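Local coordinates for SusD superfamily protein (Bacteroides vulgatus ATCC 8482, PDB 3JQ0), which probably binds nutrients, perhaps glycans, at the outer membrane for uptake, as SusD family proteins do, at residues 185-190 against 212-217; 206-211 against 376-381; 231-236 against 340-345; 289-294 against 351-356. One frame throughout, in Å; residues are numbered along the deposited sequence. Where two conformers were deposited one is given.

The four contacts compare two among packed helices, one buried and one at the surface, with two among loops. Interaction 1 is buried and pairs two helices; interaction 2 is a surface contact, uses the same helix 204-217, touches interaction 1 and seats that helix on the end of helix 364-377. Apolar packing dominates both, with one amide pair in the first and one salt bridge in the second. Interactions 3 and 4, partly buried, join irregular segments: ring packing and water bridges carry 3, arginine-amide and backbone bonds carry 4. They touch each other through Tyr-340 OH with Asp-289 OD1 and Gln-343 O with Arg-353 NH1. Interactions 1 and 4 lie on opposite sides of the chain's centre.

Interaction 1 (185-190 against 212-217); sequences TQMLKG and NAFENV
Gln-186 and Asn-216 supply the polar link between these two helices. Asn-216 ND2 donates to Gln-186 OE1 over 3.2 Å in a nearly straight bond (173°). The acceptor lies in the amide plane of Asn-216, whereas the donor stands well above the carbonyl plane of Gln-186, and the two amides are turned 55° apart. The other ends of both amides are used as well: Gln-186 NE2 donates to Glu-164, and Asn-216 OD1 accepts from Lys-219. An alanine at Gln-186 would keep CB against Val-217 CG2 but would probably leave Asn-216 ND2 without this acceptor and Glu-164 without an amide donor.

The rest is close packing. Ala-213 CB abuts the backbone, 3.4 Å from Gln-186 O, and also meets the aliphatic part of Lys-189. Gly-190 CA lies over one face of the Phe-214 ring, 3.7 Å from its centroid, in a CH-pi contact; a side chain at this glycine would run into Phe-214 CZ. Selenomethionine Met-187 crosses Phe-214 at about a right angle and brings SE to the ring edge, 4.0 Å from CD1, a Met-aromatic contact. Its CG rests on Val-217 CG2 at 3.8 Å.

With axes 7.7 Å apart and running at 158°, the segments form an antiparallel helical hairpin, consistent with the TPR-like helical framework of the SusD family.

Interaction 2 (206-211 against 376-381); sequences DYTIAK and VLLGED
Tyr-207 lays one face of its ring over Leu-377 CB, which stands 3.8 Å from the ring centroid in a CH-pi contact, 15° off the normal and displaced toward the rim. The two side chains cross at about a right angle, and Leu-377 CD1 reaches the CE1-CZ side of the ring, 3.8 Å from Tyr-207 CE1. The next leucine meets the base of the same tyrosine: Leu-378 CG is 3.7 Å from Tyr-207 CB. One of its methyls, CD2, touches Thr-208 OG1, a hydroxyl whose polar partner is Asn-204 O, one turn earlier in the helix. The other, CD1, packs 3.8 Å from Lys-211 CE. Leu-378 therefore fills the angle between three residues of the helix.

Lys-211 bends at its third torsion (chi3 62°), which puts CE beside that leucine methyl. Beyond it, NZ meets Glu-380 OE2 at 2.6 Å, tip to tip, in a salt bridge that uses the syn lone pair of the carboxylate. Glu-380 was modelled in two conformers, so the bridge is certain only for the one described.

The turn that carries Glu-380 past the helix end is a Schellman motif. Gly-379 has positive phi (83°), where a CB would be jammed against the carbonyl O of Leu-378, and its N bonds back to Val-376 O. Helix 204-217 thus lies against the C-terminal end of helix 364-377; Arg-198 of helix 182-199 touches both Tyr-207 and Leu-377, while Val-376 faces helix 430-441.

Interaction 3 (231-236 against 340-345); sequences DIFSFE and YKFQGT
Phe-233 and Phe-235 meet Lys-341, Phe-342 and Thr-345 where two segments of the SusD fold pack side by side: the end of the short helix 229-233 with the loop it leads into, and the loop that follows strand 332-339. The touching parts head the same way, 19° apart, but they do not form a sheet: the polar links between them pass through waters.

The ring contacts come first. Lys-341 CD lies over the centre of one face of the Phe-233 ring, 3.9 Å from the centroid, a CH-pi contact, and Ile-232 CG2 covers the opposite face, so the ring is held as in a sandwich. Lys-341 CG stands anti to the backbone N (chi1 175°), which starts the chain across that ring; beyond it NZ is gripped by a salt bridge to Glu-445 and hydrogen bonds to the carbonyls of Met-443 and Glu-441. Phe-342 approaches the Phe-233 ring obliquely, with planes at 77° and Phe-342 CE1 at 3.8 Å from Phe-233 CD1. Further along, Thr-345 CB sits over a face of the Phe-235 ring, 3.8 Å from the centroid and toward the rim.

Water-mediated links form the second group. Water 1 accepts from Gln-343 N and lies close to Phe-233 O. Water 2 accepts from Phe-235 N at 2.9 Å and lies 2.7 Å from Gly-344 O, which places it between backbone groups of the two segments. At the exposed end, water 3 donates to Glu-236 OE2 at 3.1 Å and stands 2.8 Å from Thr-345 OG1.

Interaction 4 (289-294 against 351-356); sequences DAQLNG and STRSFL
Arg-353 CG is anti to the backbone N (chi1 -162°), and its chain then bends at the second and third torsions, while Gln-291 extends beyond its CG; together these bring NE to the Gln-291 amide. Two irregular loops of the SusD fold meet here, one leaving a 3-10 segment that ends at Gln-291, the other carrying an inverse gamma turn centred on Phe-355.

Gln-291 OE1 takes Arg-353 NE at 2.9 Å, with a bent N-H...O angle of 142°, and a weak second bond from NH2 at 3.0 Å. The amide and guanidinium planes stand almost perpendicular, 88° apart. The backbones join alongside: Arg-353 N donates to Gln-291 O over 2.8 Å, and Thr-352 CA makes a C-H...O contact with the same oxygen.

Leu-292 lies beside the arginine and points the same way, its CD2 over one face of the guanidinium, 4.0 Å from Arg-353 CZ. The same methyl is 4.1 Å from Phe-355 CZ. Water 4 accepts from Arg-353 NH2 and donates to Asp-289 OD1, which is also hydrogen-bonded with Tyr-340 OH; OD2 pairs with Lys-321. Arg-353 NH1 goes to Gln-343 O. A leucine in place of Arg-353 would keep the backbone bond but would probably leave Gln-291 OE1 and Gln-343 O without these donors and set the Gln-291 amide free to turn.

Farther along, Asn-293 CB meets Thr-352 CG2, and water 5 closes the junction by donating to both Asn-293 O and Arg-353 O, at 2.8 Å each.

Interaction 1 (185-190 against 212-217)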
loop_
_atom_site.group_PDB
_atom_site.type_symbol
_atom_site.label_atom_id
_atom_site.label_comp_id
_atom_site.label_asym_id
_atom_site.label_seq_id
_atom_site.Cartn_x
_atom_site.Cartn_y
_atom_site.Cartn_z
ATOM N N THR A 185 -7.955 12.213 4.737
ATOM C CA THR A 185 -9.392 11.899 4.793
ATOM C C THR A 185 -10.013 11.925 3.383
ATOM O O THR A 185 -10.834 11.051 3.081
ATOM C CB THR A 185 -10.139 12.837 5.741
ATOM O OG1 THR A 185 -9.719 12.474 7.041
ATOM C CG2 THR A 185 -11.659 12.665 5.622
ATOM N N GLN A 186 -9.677 12.879 2.528
ATOM C CA GLN A 186 -10.234 12.900 1.175
ATOM C C GLN A 186 -9.781 11.701 0.328
ATOM O O GLN A 186 -10.575 11.157 -0.410
ATOM C CB GLN A 186 -9.963 14.215 0.465
ATOM C CG GLN A 186 -10.633 15.401 1.145
ATOM C CD GLN A 186 -12.133 15.249 1.205
ATOM O OE1 GLN A 186 -12.804 15.093 0.166
ATOM N NE2 GLN A 186 -12.672 15.292 2.419
HETATM N N MSE A 187 -8.518 11.262 0.489
HETATM C CA MSE A 187 -8.061 10.047 -0.176
HETATM C C MSE A 187 -8.899 8.860 0.270
HETATM O O MSE A 187 -9.375 8.062 -0.551
HETATM C CB MSE A 187 -6.582 9.775 0.146
HETATM C CG MSE A 187 -5.568 10.562 -0.663
HETATM SE SE MSE A 187 -5.646 10.255 -2.569
HETATM C CE MSE A 187 -5.245 8.411 -2.626
ATOM N N LEU A 188 -9.056 8.680 1.571
ATOM C CA LEU A 188 -9.812 7.563 2.112
ATOM C C LEU A 188 -11.267 7.650 1.648
ATOM O O LEU A 188 -11.880 6.644 1.293
ATOM C CB LEU A 188 -9.728 7.586 3.630
ATOM C CG LEU A 188 -10.632 6.582 4.339
ATOM C CD1 LEU A 188 -10.281 5.141 3.981
ATOM C CD2 LEU A 188 -10.557 6.808 5.856
ATOM N N LYS A 189 -11.816 8.849 1.631
ATOM C CA LYS A 189 -13.194 9.053 1.142
ATOM C C LYS A 189 -13.322 8.577 -0.309
ATOM O O LYS A 189 -14.274 7.878 -0.674
ATOM C CB LYS A 189 -13.562 10.516 1.284
ATOM C CG LYS A 189 -15.019 10.810 0.895
ATOM C CD LYS A 189 -15.406 12.247 1.135
ATOM C CE LYS A 189 -16.865 12.514 0.886
ATOM N NZ LYS A 189 -17.187 13.975 1.056
ATOM N N GLY A 190 -12.369 8.956 -1.151
ATOM C CA GLY A 190 -12.404 8.507 -2.528
ATOM C C GLY A 190 -12.352 6.983 -2.609
ATOM O O GLY A 190 -13.129 6.356 -3.368
ATOM N N ASN A 212 -14.920 13.604 -6.731
ATOM C CA ASN A 212 -14.818 14.889 -6.075
ATOM C C ASN A 212 -13.859 14.879 -4.884
ATOM O O ASN A 212 -13.160 15.851 -4.642
ATOM C CB ASN A 212 -16.209 15.415 -5.662
ATOM C CG ASN A 212 -17.095 15.736 -6.855
ATOM O OD1 ASN A 212 -16.631 16.000 -7.928
ATOM N ND2 ASN A 212 -18.384 15.702 -6.620
ATOM N N ALA A 213 -13.845 13.764 -4.155
ATOM C CA ALA A 213 -12.915 13.595 -3.047
ATOM C C ALA A 213 -11.463 13.592 -3.519
ATOM O O ALA A 213 -10.599 14.295 -2.969
ATOM C CB ALA A 213 -13.235 12.331 -2.245
ATOM N N PHE A 214 -11.171 12.830 -4.577
ATOM C CA PHE A 214 -9.836 12.838 -5.123
ATOM C C PHE A 214 -9.431 14.201 -5.642
ATOM O O PHE A 214 -8.283 14.647 -5.455
ATOM C CB PHE A 214 -9.650 11.750 -6.192
ATOM C CG PHE A 214 -9.787 10.332 -5.665
ATOM C CD1 PHE A 214 -9.017 9.860 -4.619
ATOM C CD2 PHE A 214 -10.691 9.453 -6.235
ATOM C CE1 PHE A 214 -9.124 8.582 -4.161
ATOM C CE2 PHE A 214 -10.812 8.158 -5.776
ATOM C CZ PHE A 214 -10.027 7.721 -4.748
ATOM N N GLU A 215 -10.370 14.924 -6.259
ATOM C CA GLU A 215 -10.107 16.300 -6.703
ATOM C C GLU A 215 -9.763 17.187 -5.515
ATOM O O GLU A 215 -8.874 18.034 -5.592
ATOM C CB GLU A 215 -11.274 16.849 -7.500
ATOM C CG GLU A 215 -11.542 16.206 -8.830
ATOM C CD GLU A 215 -10.590 16.554 -9.944
ATOM O OE1 GLU A 215 -9.533 17.208 -9.689
ATOM O OE2 GLU A 215 -10.896 16.120 -11.109
ATOM N N ASN A 216 -10.465 16.981 -4.412
ATOM C CA ASN A 216 -10.206 17.791 -3.207
ATOM C C ASN A 216 -8.813 17.628 -2.634
ATOM O O ASN A 216 -8.276 18.541 -2.034
ATOM C CB ASN A 216 -11.206 17.517 -2.113
ATOM C CG ASN A 216 -12.524 18.155 -2.330
ATOM O OD1 ASN A 216 -12.696 19.086 -3.117
ATOM N ND2 ASN A 216 -13.502 17.631 -1.597
ATOM N N VAL A 217 -8.224 16.450 -2.833
ATOM C CA VAL A 217 -6.836 16.233 -2.373
ATOM C C VAL A 217 -5.880 17.287 -2.931
ATOM O O VAL A 217 -4.937 17.718 -2.240
ATOM C CB VAL A 217 -6.390 14.791 -2.781
ATOM C CG1 VAL A 217 -4.893 14.594 -2.564
ATOM C CG2 VAL A 217 -7.217 13.746 -2.054
#

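Interaction 2 (206-211 against 376-381)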
loop_
_atom_site.group_PDB
_atom_site.type_symbol
_atom_site.label_atom_id
_atom_site.label_comp_id
_atom_site.label_asym_id
_atom_site.label_seq_id
_atom_site.Cartn_x
_atom_site.Cartn_y
_atom_site.Cartn_z
ATOM N N ASP A 206 -22.065 7.358 -6.225
ATOM C CA ASP A 206 -20.893 7.103 -5.383
ATOM C C ASP A 206 -19.586 7.390 -6.137
ATOM O O ASP A 206 -18.660 7.941 -5.558
ATOM C CB ASP A 206 -20.874 5.680 -4.858
ATOM C CG ASP A 206 -21.784 5.460 -3.659
ATOM O OD1 ASP A 206 -22.319 6.455 -3.103
ATOM O OD2 ASP A 206 -21.907 4.282 -3.269
ATOM N N TYR A 207 -19.501 7.040 -7.430
ATOM C CA TYR A 207 -18.305 7.382 -8.229
ATOM C C TYR A 207 -18.112 8.885 -8.318
ATOM O O TYR A 207 -16.972 9.370 -8.278
ATOM C CB TYR A 207 -18.416 6.765 -9.617
ATOM C CG TYR A 207 -18.516 5.253 -9.661
ATOM C CD1 TYR A 207 -17.936 4.423 -8.695
ATOM C CD2 TYR A 207 -19.228 4.643 -10.684
ATOM C CE1 TYR A 207 -17.998 3.058 -8.811
ATOM C CE2 TYR A 207 -19.339 3.265 -10.804
ATOM C CZ TYR A 207 -18.699 2.486 -9.856
ATOM O OH TYR A 207 -18.720 1.102 -9.916
ATOM N N THR A 208 -19.206 9.641 -8.414
ATOM C CA THR A 208 -19.112 11.096 -8.422
ATOM C C THR A 208 -18.563 11.641 -7.113
ATOM O O THR A 208 -17.685 12.494 -7.080
ATOM C CB THR A 208 -20.477 11.734 -8.772
ATOM O OG1 THR A 208 -20.832 11.343 -10.089
ATOM C CG2 THR A 208 -20.466 13.231 -8.615
ATOM N N ILE A 209 -19.063 11.122 -5.984
ATOM C CA ILE A 209 -18.512 11.505 -4.678
ATOM C C ILE A 209 -17.021 11.190 -4.607
ATOM O O ILE A 209 -16.225 11.982 -4.126
ATOM C CB ILE A 209 -19.322 10.860 -3.518
ATOM C CG1 ILE A 209 -20.756 11.432 -3.521
ATOM C CG2 ILE A 209 -18.643 11.092 -2.193
ATOM C CD1 ILE A 209 -21.717 10.621 -2.704
ATOM N N ALA A 210 -16.663 10.000 -5.052
ATOM C CA ALA A 210 -15.258 9.609 -5.056
ATOM C C ALA A 210 -14.396 10.545 -5.892
ATOM O O ALA A 210 -13.328 10.986 -5.443
ATOM C CB ALA A 210 -15.108 8.153 -5.558
ATOM N N LYS A 211 -14.836 10.811 -7.120
ATOM C CA LYS A 211 -14.121 11.716 -8.016
ATOM C C LYS A 211 -13.879 13.048 -7.328
ATOM O O LYS A 211 -12.789 13.599 -7.338
ATOM C CB LYS A 211 -14.913 11.916 -9.306
ATOM C CG LYS A 211 -14.306 12.948 -10.244
ATOM C CD LYS A 211 -15.082 13.124 -11.525
ATOM C CE LYS A 211 -16.474 13.608 -11.337
ATOM N NZ LYS A 211 -17.104 14.158 -12.578
ATOM N N VAL A 376 -13.080 6.905 -15.220
ATOM C CA VAL A 376 -13.428 5.827 -16.147
ATOM C C VAL A 376 -14.767 5.193 -15.807
ATOM O O VAL A 376 -15.582 4.898 -16.663
ATOM C CB VAL A 376 -12.305 4.762 -16.232
ATOM C CG1 VAL A 376 -12.772 3.502 -16.952
ATOM C CG2 VAL A 376 -11.088 5.353 -16.890
ATOM N N LEU A 377 -14.981 4.960 -14.510
ATOM C CA LEU A 377 -16.218 4.355 -14.045
ATOM C C LEU A 377 -17.437 5.196 -14.372
ATOM O O LEU A 377 -18.535 4.671 -14.527
ATOM C CB LEU A 377 -16.117 3.964 -12.570
ATOM C CG LEU A 377 -15.141 2.844 -12.265
ATOM C CD1 LEU A 377 -14.795 2.761 -10.812
ATOM C CD2 LEU A 377 -15.694 1.509 -12.798
ATOM N N LEU A 378 -17.249 6.511 -14.444
ATOM C CA LEU A 378 -18.246 7.495 -14.878
ATOM C C LEU A 378 -18.257 7.746 -16.368
ATOM O O LEU A 378 -19.109 8.508 -16.816
ATOM C CB LEU A 378 -17.937 8.827 -14.181
ATOM C CG LEU A 378 -18.266 8.849 -12.702
ATOM C CD1 LEU A 378 -17.631 10.021 -12.006
ATOM C CD2 LEU A 378 -19.795 8.789 -12.448
ATOM N N GLY A 379 -17.440 7.073 -17.159
ATOM C CA GLY A 379 -17.375 7.276 -18.581
ATOM C C GLY A 379 -16.503 8.439 -19.016
ATOM O O GLY A 379 -16.478 8.763 -20.188
ATOM N N GLU A 380 -15.781 9.054 -18.097
ATOM C CA GLU A 380 -14.925 10.189 -18.395
ATOM C C GLU A 380 -13.507 9.772 -18.814
ATOM O O GLU A 380 -13.070 8.648 -18.572
ATOM C CB GLU A 380 -14.848 11.122 -17.192
ATOM C CG GLU A 380 -16.199 11.688 -16.751
ATOM C CD GLU A 380 -16.027 12.676 -15.572
ATOM O OE1 GLU A 380 -15.030 13.416 -15.506
ATOM O OE2 GLU A 380 -16.875 12.698 -14.666
ATOM N N ASP A 381 -12.799 10.695 -19.447
ATOM C CA ASP A 381 -11.497 10.478 -20.019
ATOM C C ASP A 381 -10.399 10.567 -18.935
ATOM O O ASP A 381 -10.224 11.614 -18.332
ATOM C CB ASP A 381 -11.246 11.571 -21.056
ATOM C CG ASP A 381 -9.873 11.498 -21.668
ATOM O OD1 ASP A 381 -9.236 10.452 -21.618
ATOM O OD2 ASP A 381 -9.509 12.486 -22.321
#

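Interaction 3 (231-236 against 340-345)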
loop_
_atom_site.group_PDB
_atom_site.type_symbol
_atom_site.label_atom_id
_atom_site.label_comp_id
_atom_site.label_asym_id
_atom_site.label_seq_id
_atom_site.Cartn_x
_atom_site.Cartn_y
_atom_site.Cartn_z
ATOM N N ASP A 231 13.622 9.268 -6.084
ATOM C CA ASP A 231 13.614 10.356 -5.129
ATOM C C ASP A 231 12.322 10.420 -4.294
ATOM O O ASP A 231 12.315 11.068 -3.266
ATOM C CB ASP A 231 13.892 11.670 -5.822
ATOM C CG ASP A 231 15.286 11.730 -6.390
ATOM O OD1 ASP A 231 16.272 11.264 -5.763
ATOM O OD2 ASP A 231 15.437 12.249 -7.529
ATOM N N ILE A 232 11.241 9.805 -4.771
ATOM C CA ILE A 232 10.027 9.748 -3.975
ATOM C C ILE A 232 10.303 9.080 -2.628
ATOM O O ILE A 232 9.808 9.486 -1.575
ATOM C CB ILE A 232 8.919 8.943 -4.709
ATOM C CG1 ILE A 232 8.539 9.576 -6.043
ATOM C CG2 ILE A 232 7.710 8.781 -3.825
ATOM C CD1 ILE A 232 7.744 8.576 -6.892
ATOM N N PHE A 233 11.087 8.003 -2.693
ATOM C CA PHE A 233 11.230 7.077 -1.572
ATOM C C PHE A 233 12.478 7.249 -0.752
ATOM O O PHE A 233 12.658 6.565 0.280
ATOM C CB PHE A 233 11.189 5.623 -2.095
ATOM C CG PHE A 233 10.019 5.342 -2.996
ATOM C CD1 PHE A 233 8.731 5.218 -2.452
ATOM C CD2 PHE A 233 10.172 5.263 -4.363
ATOM C CE1 PHE A 233 7.655 4.997 -3.267
ATOM C CE2 PHE A 233 9.067 5.102 -5.188
ATOM C CZ PHE A 233 7.811 4.962 -4.615
ATOM N N SER A 234 13.394 8.108 -1.191
ATOM C CA SER A 234 14.695 8.143 -0.576
ATOM C C SER A 234 14.661 8.634 0.865
ATOM O O SER A 234 13.888 9.511 1.278
ATOM C CB SER A 234 15.645 9.007 -1.355
ATOM O OG SER A 234 15.230 10.351 -1.210
ATOM N N PHE A 235 15.574 8.070 1.648
ATOM C CA PHE A 235 15.730 8.411 3.047
ATOM C C PHE A 235 16.028 9.891 3.224
ATOM O O PHE A 235 15.640 10.477 4.228
ATOM C CB PHE A 235 16.834 7.541 3.641
ATOM C CG PHE A 235 17.107 7.774 5.091
ATOM C CD1 PHE A 235 16.334 7.181 6.083
ATOM C CD2 PHE A 235 18.125 8.610 5.481
ATOM C CE1 PHE A 235 16.583 7.440 7.410
ATOM C CE2 PHE A 235 18.390 8.867 6.848
ATOM C CZ PHE A 235 17.625 8.257 7.791
ATOM N N GLU A 236 16.732 10.490 2.265
ATOM C CA GLU A 236 17.100 11.891 2.338
ATOM C C GLU A 236 16.081 12.848 1.808
ATOM O O GLU A 236 16.306 14.054 1.855
ATOM C CB GLU A 236 18.417 12.118 1.615
ATOM C CG GLU A 236 19.567 11.324 2.264
ATOM C CD GLU A 236 19.920 11.637 3.761
ATOM O OE1 GLU A 236 19.531 12.706 4.305
ATOM O OE2 GLU A 236 20.645 10.794 4.407
ATOM N N TYR A 340 13.774 -3.841 -4.398
ATOM C CA TYR A 340 14.764 -2.756 -4.521
ATOM C C TYR A 340 14.194 -1.359 -4.252
ATOM O O TYR A 340 14.973 -0.438 -4.159
ATOM C CB TYR A 340 15.415 -2.816 -5.921
ATOM C CG TYR A 340 16.884 -2.439 -5.969
ATOM C CD1 TYR A 340 17.831 -3.151 -5.258
ATOM C CD2 TYR A 340 17.307 -1.438 -6.830
ATOM C CE1 TYR A 340 19.173 -2.824 -5.365
ATOM C CE2 TYR A 340 18.648 -1.136 -6.952
ATOM C CZ TYR A 340 19.559 -1.836 -6.227
ATOM O OH TYR A 340 20.922 -1.534 -6.364
ATOM N N LYS A 341 12.884 -1.207 -4.062
ATOM C CA LYS A 341 12.322 0.141 -3.978
ATOM C C LYS A 341 12.807 0.948 -2.790
ATOM O O LYS A 341 13.024 2.130 -2.881
ATOM C CB LYS A 341 10.793 0.047 -3.931
ATOM C CG LYS A 341 10.100 1.401 -3.723
ATOM C CD LYS A 341 8.578 1.293 -3.887
ATOM C CE LYS A 341 8.149 1.352 -5.355
ATOM N NZ LYS A 341 6.672 1.143 -5.510
ATOM N N PHE A 342 12.853 0.300 -1.616
ATOM C CA PHE A 342 13.240 0.956 -0.370
ATOM C C PHE A 342 14.704 0.641 -0.092
ATOM O O PHE A 342 15.085 -0.497 0.190
ATOM C CB PHE A 342 12.293 0.580 0.762
ATOM C CG PHE A 342 10.861 1.007 0.483
ATOM C CD1 PHE A 342 10.469 2.310 0.652
ATOM C CD2 PHE A 342 9.911 0.106 0.017
ATOM C CE1 PHE A 342 9.182 2.719 0.410
ATOM C CE2 PHE A 342 8.617 0.524 -0.235
ATOM C CZ PHE A 342 8.260 1.828 -0.035
ATOM N N GLN A 343 15.541 1.657 -0.217
ATOM C CA GLN A 343 16.973 1.525 -0.114
ATOM C C GLN A 343 17.545 1.864 1.238
ATOM O O GLN A 343 18.728 1.589 1.516
ATOM C CB GLN A 343 17.655 2.363 -1.192
ATOM C CG GLN A 343 17.442 1.867 -2.605
ATOM C CD GLN A 343 18.308 0.659 -2.919
ATOM O OE1 GLN A 343 19.516 0.622 -2.624
ATOM N NE2 GLN A 343 17.703 -0.323 -3.555
ATOM N N GLY A 344 16.751 2.454 2.117
ATOM C CA GLY A 344 17.246 2.758 3.450
ATOM C C GLY A 344 18.466 3.686 3.422
ATOM O O GLY A 344 18.577 4.597 2.594
ATOM N N THR A 345 19.325 3.487 4.407
ATOM C CA THR A 345 20.475 4.339 4.627
ATOM C C THR A 345 21.601 3.516 5.185
ATOM O O THR A 345 21.400 2.459 5.761
ATOM C CB THR A 345 20.092 5.521 5.574
ATOM O OG1 THR A 345 21.103 6.510 5.533
ATOM C CG2 THR A 345 19.843 5.056 6.994
HETATM O O HOH W 1 14.769 4.482 -0.433
HETATM O O HOH W 2 17.031 5.715 0.656
HETATM O O HOH W 3 21.074 7.998 3.205
#

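Interaction 4 (289-294 against 351-356)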
loop_
_atom_site.group_PDB
_atom_site.type_symbol
_atom_site.label_atom_id
_atom_site.label_comp_id
_atom_site.label_asym_id
_atom_site.label_seq_id
_atom_site.Cartn_x
_atom_site.Cartn_y
_atom_site.Cartn_z
ATOM N N ASP A 289 25.480 -2.621 -3.235
ATOM C CA ASP A 289 24.587 -3.756 -3.105
ATOM C C ASP A 289 25.113 -4.834 -2.154
ATOM O O ASP A 289 24.334 -5.605 -1.623
ATOM C CB ASP A 289 24.292 -4.346 -4.476
ATOM C CG ASP A 289 23.446 -3.436 -5.325
ATOM O OD1 ASP A 289 22.418 -2.928 -4.817
ATOM O OD2 ASP A 289 23.780 -3.229 -6.500
ATOM N N ALA A 290 26.407 -4.818 -1.887
ATOM C CA ALA A 290 26.985 -5.706 -0.888
ATOM C C ALA A 290 26.552 -5.380 0.532
ATOM O O ALA A 290 26.778 -6.171 1.421
ATOM C CB ALA A 290 28.518 -5.688 -0.958
ATOM N N GLN A 291 25.929 -4.212 0.739
ATOM C CA GLN A 291 25.454 -3.803 2.075
ATOM C C GLN A 291 24.120 -4.438 2.431
ATOM O O GLN A 291 23.704 -4.374 3.588
ATOM C CB GLN A 291 25.283 -2.285 2.136
ATOM C CG GLN A 291 26.575 -1.548 1.888
ATOM C CD GLN A 291 26.374 -0.078 1.551
ATOM O OE1 GLN A 291 25.273 0.383 1.293
ATOM N NE2 GLN A 291 27.470 0.667 1.564
ATOM N N LEU A 292 23.403 -5.002 1.463
ATOM C CA LEU A 292 22.043 -5.504 1.736
ATOM C C LEU A 292 22.126 -6.759 2.581
ATOM O O LEU A 292 22.869 -7.654 2.243
ATOM C CB LEU A 292 21.304 -5.798 0.430
ATOM C CG LEU A 292 21.121 -4.631 -0.520
ATOM C CD1 LEU A 292 20.471 -5.144 -1.853
ATOM C CD2 LEU A 292 20.318 -3.456 0.062
ATOM N N ASN A 293 21.283 -6.866 3.607
ATOM C CA ASN A 293 21.222 -8.074 4.417
ATOM C C ASN A 293 19.880 -8.248 5.051
ATOM O O ASN A 293 19.466 -7.450 5.860
ATOM C CB ASN A 293 22.253 -8.069 5.530
ATOM C CG ASN A 293 22.385 -9.415 6.192
ATOM O OD1 ASN A 293 22.404 -10.458 5.499
ATOM N ND2 ASN A 293 22.486 -9.412 7.508
ATOM N N GLY A 294 19.183 -9.275 4.698
ATOM C CA GLY A 294 17.883 -9.577 5.213
ATOM C C GLY A 294 17.545 -11.017 4.963
ATOM O O GLY A 294 18.411 -11.859 4.718
ATOM N N SER A 351 27.906 -2.128 8.815
ATOM C CA SER A 351 28.271 -3.002 7.726
ATOM C C SER A 351 27.092 -3.440 6.886
ATOM O O SER A 351 27.310 -4.046 5.825
ATOM C CB SER A 351 29.005 -4.245 8.200
ATOM O OG SER A 351 28.219 -5.074 8.999
ATOM N N THR A 352 25.851 -3.218 7.353
ATOM C CA THR A 352 24.676 -3.562 6.577
ATOM C C THR A 352 23.751 -2.366 6.477
ATOM O O THR A 352 23.713 -1.507 7.361
ATOM C CB THR A 352 23.968 -4.765 7.130
ATOM O OG1 THR A 352 23.383 -4.441 8.393
ATOM C CG2 THR A 352 24.865 -6.023 7.201
ATOM N N ARG A 353 22.930 -2.360 5.424
ATOM C CA ARG A 353 21.959 -1.303 5.204
ATOM C C ARG A 353 20.911 -1.280 6.325
ATOM O O ARG A 353 20.513 -2.325 6.806
ATOM C CB ARG A 353 21.276 -1.531 3.860
ATOM C CG ARG A 353 20.573 -0.322 3.283
ATOM C CD ARG A 353 21.525 0.749 2.757
ATOM N NE ARG A 353 22.393 0.295 1.687
ATOM C CZ ARG A 353 22.017 0.142 0.411
ATOM N NH1 ARG A 353 20.760 0.341 0.028
ATOM N NH2 ARG A 353 22.890 -0.291 -0.485
ATOM N N SER A 354 20.502 -0.076 6.689
ATOM C CA SER A 354 19.450 0.124 7.668
ATOM C C SER A 354 18.169 0.555 6.964
ATOM O O SER A 354 18.136 1.603 6.302
ATOM C CB SER A 354 19.885 1.178 8.685
ATOM O OG SER A 354 21.025 0.718 9.433
ATOM N N PHE A 355 17.116 -0.238 7.107
ATOM C CA PHE A 355 15.834 0.008 6.420
ATOM C C PHE A 355 14.958 0.930 7.232
ATOM O O PHE A 355 14.011 0.505 7.920
ATOM C CB PHE A 355 15.198 -1.340 6.051
ATOM C CG PHE A 355 16.012 -2.057 5.015
ATOM C CD1 PHE A 355 15.944 -1.680 3.687
ATOM C CD2 PHE A 355 16.916 -3.041 5.351
ATOM C CE1 PHE A 355 16.696 -2.280 2.704
ATOM C CE2 PHE A 355 17.681 -3.701 4.351
ATOM C CZ PHE A 355 17.569 -3.285 3.040
ATOM N N LEU A 356 15.318 2.208 7.118
ATOM C CA LEU A 356 14.732 3.293 7.911
ATOM C C LEU A 356 13.944 4.274 7.069
ATOM O O LEU A 356 13.655 5.375 7.522
ATOM C CB LEU A 356 15.840 3.995 8.686
ATOM C CG LEU A 356 16.607 3.114 9.666
ATOM C CD1 LEU A 356 17.774 3.950 10.321
ATOM C CD2 LEU A 356 15.727 2.537 10.739
HETATM O O HOH W 4 21.801 -0.952 -2.992
HETATM O O HOH W 5 20.656 -4.866 5.712
#